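Local coordinates for USG-1 protein homolog (Pseudomonas aeruginosa, PDB 2HJS), which probably acts as an NAD- or NADP-dependent oxidoreductase on aldehyde or oxo groups, a likely aspartate-semialdehyde dehydrogenase, and forms a dimer, at residues E117-Q122 and V327-L332; A107-V112 and F219-A224; G100-S105 and P125-S130. All coordinates share one frame; numbering follows the deposited sequence. Where two conformers were deposited one is given.

Interaction 1. Residues E117-Q122 and V327-L332; sequences ERLASQ and VLLGEL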
loop_
_atom_site.group_PDB
_atom_site.type_symbol
_atom_site.label_atom_id
_atom_site.label_comp_id
_atom_site.label_asym_id
_atom_site.label_seq_id
_atom_site.Cartn_x
_atom_site.Cartn_y
_atom_site.Cartn_z
ATOM N N GLU A 117 -5.847 -28.737 14.149
ATOM C CA GLU A 117 -6.524 -30.027 14.028
ATOM C C GLU A 117 -6.105 -30.803 12.773
ATOM O O GLU A 117 -6.417 -31.982 12.641
ATOM C CB GLU A 117 -8.054 -29.846 14.106
ATOM C CG GLU A 117 -8.660 -28.883 13.090
ATOM C CD GLU A 117 -8.473 -27.395 13.405
ATOM O OE1 GLU A 117 -7.825 -27.031 14.402
ATOM O OE2 GLU A 117 -8.994 -26.573 12.639
ATOM N N ARG A 118 -5.387 -30.139 11.870
ATOM C CA ARG A 118 -4.813 -30.798 10.708
ATOM C C ARG A 118 -3.598 -31.642 11.038
ATOM O O ARG A 118 -3.182 -32.448 10.195
ATOM C CB ARG A 118 -4.409 -29.833 9.608
ATOM C CG ARG A 118 -3.585 -30.589 8.612
ATOM C CD ARG A 118 -3.180 -29.800 7.464
ATOM N NE ARG A 118 -3.966 -30.117 6.267
ATOM C CZ ARG A 118 -3.866 -31.235 5.561
ATOM N NH1 ARG A 118 -3.045 -32.217 5.940
ATOM N NH2 ARG A 118 -4.619 -31.370 4.476
ATOM N N LEU A 119 -3.008 -31.424 12.225
ATOM C CA LEU A 119 -1.925 -32.270 12.714
ATOM C C LEU A 119 -2.416 -33.658 13.032
ATOM O O LEU A 119 -1.724 -34.646 12.743
ATOM C CB LEU A 119 -1.295 -31.710 13.984
ATOM C CG LEU A 119 -0.308 -30.600 13.712
ATOM C CD1 LEU A 119 0.414 -30.350 15.008
ATOM C CD2 LEU A 119 0.648 -31.031 12.599
ATOM N N ALA A 120 -3.603 -33.703 13.647
ATOM C CA ALA A 120 -4.228 -34.927 14.148
ATOM C C ALA A 120 -4.302 -36.084 13.130
ATOM O O ALA A 120 -4.526 -37.227 13.520
ATOM C CB ALA A 120 -5.617 -34.610 14.728
ATOM N N SER A 121 -4.071 -35.778 11.852
ATOM C CA SER A 121 -4.171 -36.746 10.773
ATOM C C SER A 121 -2.857 -37.236 10.168
ATOM O O SER A 121 -2.894 -38.183 9.400
ATOM C CB SER A 121 -5.053 -36.194 9.652
ATOM O OG SER A 121 -4.371 -35.237 8.853
ATOM N N GLN A 122 -1.721 -36.594 10.469
ATOM C CA GLN A 122 -0.400 -37.077 9.994
ATOM C C GLN A 122 0.218 -37.994 11.060
ATOM O O GLN A 122 -0.074 -37.855 12.261
ATOM C CB GLN A 122 0.559 -35.902 9.650
ATOM C CG GLN A 122 1.213 -35.904 8.181
ATOM C CD GLN A 122 2.442 -34.912 7.967
ATOM O OE1 GLN A 122 3.204 -34.598 8.912
ATOM N NE2 GLN A 122 2.647 -34.479 6.700
ATOM N N VAL A 327 7.851 -21.798 15.901
ATOM C CA VAL A 327 8.163 -22.271 17.243
ATOM C C VAL A 327 6.883 -22.737 17.973
ATOM O O VAL A 327 6.879 -23.785 18.612
ATOM C CB VAL A 327 8.910 -21.190 18.053
ATOM C CG1 VAL A 327 9.122 -21.642 19.497
ATOM C CG2 VAL A 327 10.272 -20.864 17.411
ATOM N N LEU A 328 5.803 -21.966 17.855
ATOM C CA LEU A 328 4.524 -22.349 18.449
ATOM C C LEU A 328 4.061 -23.719 17.959
ATOM O O LEU A 328 3.543 -24.520 18.758
ATOM C CB LEU A 328 3.462 -21.281 18.165
ATOM C CG LEU A 328 3.601 -19.920 18.860
ATOM C CD1 LEU A 328 2.558 -18.942 18.310
ATOM C CD2 LEU A 328 3.446 -20.053 20.362
ATOM N N LEU A 329 4.253 -23.988 16.658
ATOM C CA LEU A 329 3.981 -25.292 16.041
ATOM C C LEU A 329 4.841 -26.389 16.633
ATOM O O LEU A 329 4.340 -27.464 16.950
ATOM C CB LEU A 329 4.164 -25.222 14.511
ATOM C CG LEU A 329 3.860 -26.479 13.674
ATOM C CD1 LEU A 329 2.459 -27.017 13.980
ATOM C CD2 LEU A 329 3.993 -26.148 12.170
ATOM N N GLY A 330 6.134 -26.116 16.806
ATOM C CA GLY A 330 7.032 -27.021 17.491
ATOM C C GLY A 330 6.607 -27.306 18.924
ATOM O O GLY A 330 6.705 -28.440 19.388
ATOM N N GLU A 331 6.148 -26.270 19.630
ATOM C CA GLU A 331 5.645 -26.428 21.002
ATOM C C GLU A 331 4.405 -27.331 21.034
ATOM O O GLU A 331 4.260 -28.160 21.942
ATOM C CB GLU A 331 5.375 -25.062 21.644
ATOM C CG GLU A 331 6.654 -24.299 21.976
ATOM C CD GLU A 331 6.424 -22.884 22.484
ATOM O OE1 GLU A 331 5.261 -22.403 22.526
ATOM O OE2 GLU A 331 7.424 -22.223 22.817
ATOM N N LEU A 332 3.545 -27.206 20.015
ATOM C CA LEU A 332 2.366 -28.066 19.888
ATOM C C LEU A 332 2.745 -29.531 19.654
ATOM O O LEU A 332 2.150 -30.431 20.260
ATOM C CB LEU A 332 1.422 -27.571 18.776
ATOM C CG LEU A 332 0.146 -28.384 18.481
ATOM C CD1 LEU A 332 -0.736 -28.486 19.706
ATOM C CD2 LEU A 332 -0.666 -27.777 17.323
#

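Interaction 2. Residues A107-V112 and F219-A224; sequences APPVMV and FAEVQA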
loop_
_atom_site.group_PDB
_atom_site.type_symbol
_atom_site.label_atom_id
_atom_site.label_comp_id
_atom_site.label_asym_id
_atom_site.label_seq_id
_atom_site.Cartn_x
_atom_site.Cartn_y
_atom_site.Cartn_z
ATOM N N ALA A 107 4.420 -31.321 2.349
ATOM C CA ALA A 107 4.481 -30.634 3.638
ATOM C C ALA A 107 3.378 -29.575 3.705
ATOM O O ALA A 107 3.576 -28.428 3.317
ATOM C CB ALA A 107 5.866 -30.022 3.887
ATOM N N PRO A 108 2.194 -29.978 4.190
ATOM C CA PRO A 108 1.050 -29.077 4.291
ATOM C C PRO A 108 1.313 -27.934 5.285
ATOM O O PRO A 108 1.998 -28.139 6.304
ATOM C CB PRO A 108 -0.086 -29.994 4.780
ATOM C CG PRO A 108 0.582 -31.213 5.329
ATOM C CD PRO A 108 1.899 -31.353 4.665
ATOM N N PRO A 109 0.832 -26.719 4.956
ATOM C CA PRO A 109 0.931 -25.620 5.915
ATOM C C PRO A 109 0.032 -25.815 7.142
ATOM O O PRO A 109 -1.153 -26.133 6.990
ATOM C CB PRO A 109 0.514 -24.394 5.108
ATOM C CG PRO A 109 -0.295 -24.930 3.945
ATOM C CD PRO A 109 0.215 -26.307 3.672
ATOM N N VAL A 110 0.610 -25.660 8.338
ATOM C CA VAL A 110 -0.133 -25.764 9.599
ATOM C C VAL A 110 0.201 -24.581 10.503
ATOM O O VAL A 110 1.386 -24.186 10.659
ATOM C CB VAL A 110 0.150 -27.084 10.395
ATOM C CG1 VAL A 110 -0.762 -27.187 11.628
ATOM C CG2 VAL A 110 0.013 -28.336 9.533
HETATM N N MSE A 111 -0.852 -24.026 11.096
HETATM C CA MSE A 111 -0.742 -23.027 12.153
HETATM C C MSE A 111 -1.569 -23.404 13.365
HETATM O O MSE A 111 -2.746 -23.720 13.250
HETATM C CB MSE A 111 -1.239 -21.681 11.667
HETATM C CG MSE A 111 -0.306 -21.022 10.726
HETATM SE SE MSE A 111 -1.118 -19.360 10.106
HETATM C CE MSE A 111 -0.905 -18.305 11.762
ATOM N N VAL A 112 -0.956 -23.309 14.537
ATOM C CA VAL A 112 -1.664 -23.528 15.808
ATOM C C VAL A 112 -2.955 -22.675 15.948
ATOM O O VAL A 112 -3.980 -23.189 16.320
ATOM C CB VAL A 112 -0.711 -23.298 17.015
ATOM C CG1 VAL A 112 -1.430 -23.536 18.336
ATOM C CG2 VAL A 112 0.509 -24.224 16.908
ATOM N N PHE A 219 -1.583 -16.980 -1.683
ATOM C CA PHE A 219 -2.829 -17.527 -2.166
ATOM C C PHE A 219 -2.954 -19.025 -1.845
ATOM O O PHE A 219 -3.965 -19.433 -1.296
ATOM C CB PHE A 219 -2.959 -17.283 -3.678
ATOM C CG PHE A 219 -4.265 -17.765 -4.276
ATOM C CD1 PHE A 219 -5.374 -16.920 -4.332
ATOM C CD2 PHE A 219 -4.380 -19.046 -4.778
ATOM C CE1 PHE A 219 -6.577 -17.341 -4.886
ATOM C CE2 PHE A 219 -5.587 -19.493 -5.334
ATOM C CZ PHE A 219 -6.688 -18.634 -5.383
ATOM N N ALA A 220 -1.947 -19.830 -2.193
ATOM C CA ALA A 220 -1.994 -21.273 -1.948
ATOM C C ALA A 220 -2.121 -21.596 -0.465
ATOM O O ALA A 220 -2.845 -22.522 -0.081
ATOM C CB ALA A 220 -0.755 -21.975 -2.534
ATOM N N GLU A 221 -1.417 -20.833 0.369
ATOM C CA GLU A 221 -1.403 -21.087 1.824
ATOM C C GLU A 221 -2.712 -20.669 2.480
ATOM O O GLU A 221 -3.244 -21.392 3.312
ATOM C CB GLU A 221 -0.215 -20.395 2.488
ATOM C CG GLU A 221 1.084 -21.125 2.184
ATOM C CD GLU A 221 2.328 -20.404 2.696
ATOM O OE1 GLU A 221 2.258 -19.204 3.085
ATOM O OE2 GLU A 221 3.404 -21.032 2.664
ATOM N N VAL A 222 -3.250 -19.516 2.087
ATOM C CA VAL A 222 -4.530 -19.090 2.647
ATOM C C VAL A 222 -5.628 -20.107 2.313
ATOM O O VAL A 222 -6.459 -20.445 3.161
ATOM C CB VAL A 222 -4.874 -17.657 2.223
ATOM C CG1 VAL A 222 -6.271 -17.241 2.683
ATOM C CG2 VAL A 222 -3.851 -16.713 2.811
ATOM N N GLN A 223 -5.609 -20.640 1.096
ATOM C CA GLN A 223 -6.615 -21.627 0.710
ATOM C C GLN A 223 -6.394 -22.990 1.378
ATOM O O GLN A 223 -7.357 -23.710 1.628
ATOM C CB GLN A 223 -6.775 -21.714 -0.819
ATOM C CG GLN A 223 -6.280 -22.973 -1.567
ATOM C CD GLN A 223 -6.644 -22.903 -3.070
ATOM O OE1 GLN A 223 -7.449 -22.069 -3.487
ATOM N NE2 GLN A 223 -6.046 -23.769 -3.871
ATOM N N ALA A 224 -5.142 -23.334 1.678
ATOM C CA ALA A 224 -4.867 -24.563 2.444
ATOM C C ALA A 224 -5.249 -24.384 3.903
ATOM O O ALA A 224 -5.820 -25.279 4.485
ATOM C CB ALA A 224 -3.433 -25.029 2.311
#

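Interaction 3. Residues G100-S105 and P125-S130; sequences GALEPS and PFLLSS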
loop_
_atom_site.group_PDB
_atom_site.type_symbol
_atom_site.label_atom_id
_atom_site.label_comp_id
_atom_site.label_asym_id
_atom_site.label_seq_id
_atom_site.Cartn_x
_atom_site.Cartn_y
_atom_site.Cartn_z
ATOM N N GLY A 100 8.312 -23.163 2.607
ATOM C CA GLY A 100 7.193 -23.623 1.768
ATOM C C GLY A 100 7.565 -24.448 0.540
ATOM O O GLY A 100 6.713 -24.685 -0.336
ATOM N N ALA A 101 8.820 -24.907 0.482
ATOM C CA ALA A 101 9.377 -25.550 -0.710
ATOM C C ALA A 101 8.633 -26.809 -1.116
ATOM O O ALA A 101 8.664 -27.179 -2.285
ATOM C CB ALA A 101 10.847 -25.877 -0.500
ATOM N N LEU A 102 7.979 -27.464 -0.154
ATOM C CA LEU A 102 7.358 -28.779 -0.377
ATOM C C LEU A 102 5.831 -28.768 -0.256
ATOM O O LEU A 102 5.189 -29.832 -0.143
ATOM C CB LEU A 102 7.963 -29.820 0.563
ATOM C CG LEU A 102 9.488 -29.942 0.478
ATOM C CD1 LEU A 102 9.977 -30.759 1.616
ATOM C CD2 LEU A 102 9.951 -30.539 -0.865
ATOM N N GLU A 103 5.276 -27.557 -0.260
ATOM C CA GLU A 103 3.846 -27.337 -0.355
ATOM C C GLU A 103 3.338 -27.749 -1.741
ATOM O O GLU A 103 4.118 -27.791 -2.703
ATOM C CB GLU A 103 3.512 -25.852 -0.106
ATOM C CG GLU A 103 3.530 -25.484 1.369
ATOM C CD GLU A 103 3.417 -23.984 1.632
ATOM O OE1 GLU A 103 3.386 -23.154 0.675
ATOM O OE2 GLU A 103 3.365 -23.627 2.827
ATOM N N PRO A 104 2.029 -28.039 -1.853
ATOM C CA PRO A 104 1.068 -28.057 -0.744
ATOM C C PRO A 104 0.795 -29.413 -0.077
ATOM O O PRO A 104 0.173 -29.442 0.984
ATOM C CB PRO A 104 -0.214 -27.572 -1.423
ATOM C CG PRO A 104 -0.112 -28.137 -2.843
ATOM C CD PRO A 104 1.376 -28.299 -3.151
ATOM N N SER A 105 1.245 -30.515 -0.676
ATOM C CA SER A 105 0.805 -31.827 -0.222
ATOM C C SER A 105 1.847 -32.614 0.567
ATOM O O SER A 105 1.494 -33.299 1.529
ATOM C CB SER A 105 0.266 -32.661 -1.389
ATOM O OG SER A 105 1.305 -33.065 -2.258
ATOM N N PRO A 125 7.220 -39.510 12.256
ATOM C CA PRO A 125 7.765 -38.141 12.034
ATOM C C PRO A 125 6.960 -37.209 11.109
ATOM O O PRO A 125 6.514 -37.617 10.038
ATOM C CB PRO A 125 9.162 -38.393 11.457
ATOM C CG PRO A 125 9.177 -39.864 11.048
ATOM C CD PRO A 125 8.187 -40.579 11.887
ATOM N N PHE A 126 6.775 -35.959 11.535
ATOM C CA PHE A 126 5.981 -35.003 10.787
ATOM C C PHE A 126 6.828 -34.292 9.730
ATOM O O PHE A 126 8.059 -34.219 9.826
ATOM C CB PHE A 126 5.306 -33.998 11.733
ATOM C CG PHE A 126 4.403 -34.638 12.774
ATOM C CD1 PHE A 126 3.058 -34.860 12.508
ATOM C CD2 PHE A 126 4.908 -35.024 14.023
ATOM C CE1 PHE A 126 2.226 -35.436 13.462
ATOM C CE2 PHE A 126 4.077 -35.619 14.992
ATOM C CZ PHE A 126 2.735 -35.820 14.710
ATOM N N LEU A 127 6.166 -33.815 8.688
ATOM C CA LEU A 127 6.795 -32.919 7.737
ATOM C C LEU A 127 5.781 -31.851 7.348
ATOM O O LEU A 127 4.851 -32.095 6.567
ATOM C CB LEU A 127 7.348 -33.695 6.534
ATOM C CG LEU A 127 7.833 -32.882 5.324
ATOM C CD1 LEU A 127 8.917 -31.864 5.704
ATOM C CD2 LEU A 127 8.322 -33.806 4.211
ATOM N N LEU A 128 5.949 -30.665 7.931
ATOM C CA LEU A 128 4.941 -29.624 7.851
ATOM C C LEU A 128 5.589 -28.366 7.375
ATOM O O LEU A 128 6.790 -28.180 7.570
ATOM C CB LEU A 128 4.347 -29.352 9.234
ATOM C CG LEU A 128 3.893 -30.604 9.989
ATOM C CD1 LEU A 128 3.803 -30.317 11.468
ATOM C CD2 LEU A 128 2.580 -31.118 9.414
ATOM N N SER A 129 4.783 -27.491 6.772
ATOM C CA SER A 129 5.240 -26.157 6.416
ATOM C C SER A 129 4.698 -25.143 7.415
ATOM O O SER A 129 3.546 -25.217 7.853
ATOM C CB SER A 129 4.799 -25.770 4.990
ATOM O OG SER A 129 5.425 -26.599 4.022
ATOM N N SER A 130 5.525 -24.187 7.774
ATOM C CA SER A 130 5.002 -23.018 8.460
ATOM C C SER A 130 4.876 -21.903 7.397
ATOM O O SER A 130 5.842 -21.630 6.691
ATOM C CB SER A 130 5.924 -22.658 9.624
ATOM O OG SER A 130 5.305 -21.769 10.518
HETATM O O HOH W 1 7.614 -26.952 2.647
#

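Interaction 1. Residues E117-Q122 and V327-L332
Leu119 meets Leu329 and Leu332 in a purely apolar contact, and a single methyl, CD1 of Leu119, does all the touching from its side. It comes tip to tip against Leu332, with 3.6 Å between Leu119 CD1 and Leu332 CD2, and CG of Leu332 lies just behind. The second apolar neighbour is one turn back on helix 317-336: CD1 of Leu329 stands 4.0 Å from Leu119 CD1. Both helix leucines hold CG anti to the backbone N (chi1 -177° for Leu329, 178° for Leu332), which sends their ends out from the same face of the helix to meet the one incoming methyl. The other branch of Leu119, CD2, is turned to Leu128 on strand 127-129.

Polar bonds do not join the two segments. In the loop, Gln122 N bonds to Leu119 O at 3.0 Å, closing the turn that carries Leu119, and Ser121 OG makes a weak bond to Arg118 O. Gln122 OE1 ties this turn to Leu127 N. On the helix, Glu331 OE2 forms a salt bridge with Arg29 NE.

With the backbones well apart, 9.4 Å between the CA atoms of Leu119 and Leu332, the association rests on leucine ends alone: a small, buried hydrophobic contact that lays the C-terminal helix against the loop leading into strand 127-129, with shape and burial rather than directional bonds setting its geometry.

Interaction 2. Residues A107-V112 and F219-A224
Pro109 packs on Glu221 and Ala224 where the loop between strand 94-97 and helix 112-115 runs beside helix 213-225, so the contact joins a segment of the NAD-binding family region to a helix of the dimerisation region. The CG corner of the proline ring makes the closest approach. Ala224 CB sits 3.5 Å from Pro109 CG and 4.1 Å from Pro109 CD, coming in obliquely at the CG-CD side of the ring, well off its plane. One turn earlier on the helix, CG of Glu221 lies 4.4 Å from the same Pro109 CG, a looser touch made by the aliphatic part of the glutamate. Across the segments the CA atoms of Pro109 and Glu221 are 6.5 Å apart, and the CB of Ala224 points toward the loop to meet the ring directly.

The loop itself is stretched out: Pro108 and Pro109 have polyproline-like backbone angles, and the backbones of Pro108 and Val110 both bond to Ser129 of strand 127-129, the edge strand of the Rossmann-type sheet. Asn115 braces it further on, its side chain accepting from Met111 N through OD1 and donating to Pro109 O through ND2. Pro109 also touches Glu103.

The carboxylate of Glu221 is engaged elsewhere. An extended chain (chi2 174°) carries it beyond the proline, where OE2 forms a salt bridge with Arg217, one turn back on the same helix, and also lies close to the like-charged Glu103 OE2. OE1 accepts from Cys132 N, just ahead of helix 133-145. Near the other end of the segment, Phe219 packs on Gln303 of the second subunit.

Interaction 3. Residues G100-S105 and P125-S130
Ser129, on edge strand 127-129, has more of its surface buried by the other segment than any other residue here, with Glu103 lying along it and Leu102 placed to one side. Glu103 runs past the serine side chain, CG 3.4 Å from Ser129 OG and, farther on, OE2 3.4 Å from Ser129 CB. Its CG is anti to the carbonyl carbon (chi1 -78°) and the chain is extended beyond, which lays methylene and carboxylate side by side over the serine.

The hydroxyl of Ser129 is gripped twice. It donates to Ala107 O and accepts from a water that stands 2.6 Å from Ser129 OG; that water in turn accepts from Leu102 N at 2.9 Å. The donor N belongs to the type I turn from Gly100 to Glu103, whose closing bond, Glu103 N to Gly100 O, is 3.2 Å long.

Leu102 adds an apolar touch, its CD1 standing 4.3 Å from Leu127 CD2, and it also packs on Ala85 of helix 78-90.

The chemistry is therefore mixed: a loose leucine pair at one side, and at the other a buried serine hydroxyl whose donor and acceptor roles are both filled, with one water fastening the turn to the strand.

How the interactions relate
From the N terminus the segments come in the order 100-105, 107-112, 117-122, 125-130, 219-224 and 327-332. Interaction 3 closes a short loop within the connection from strand 94-97 to its neighbour 127-129 in the Rossmann-type sheet; interactions 1 and 2 each start inside that loop and end far down the chain, one at the C-terminal helix 317-336, the other at helix 213-225. None nests: every pair crosses. Direct touches join them as well. Leu329 CD2 packs 3.6 Å from Val110 O between interactions 1 and 2. Together they tie edge strand 127-129 and its loops to the C-terminal helix and, through helix 213-225, to the dimerisation region.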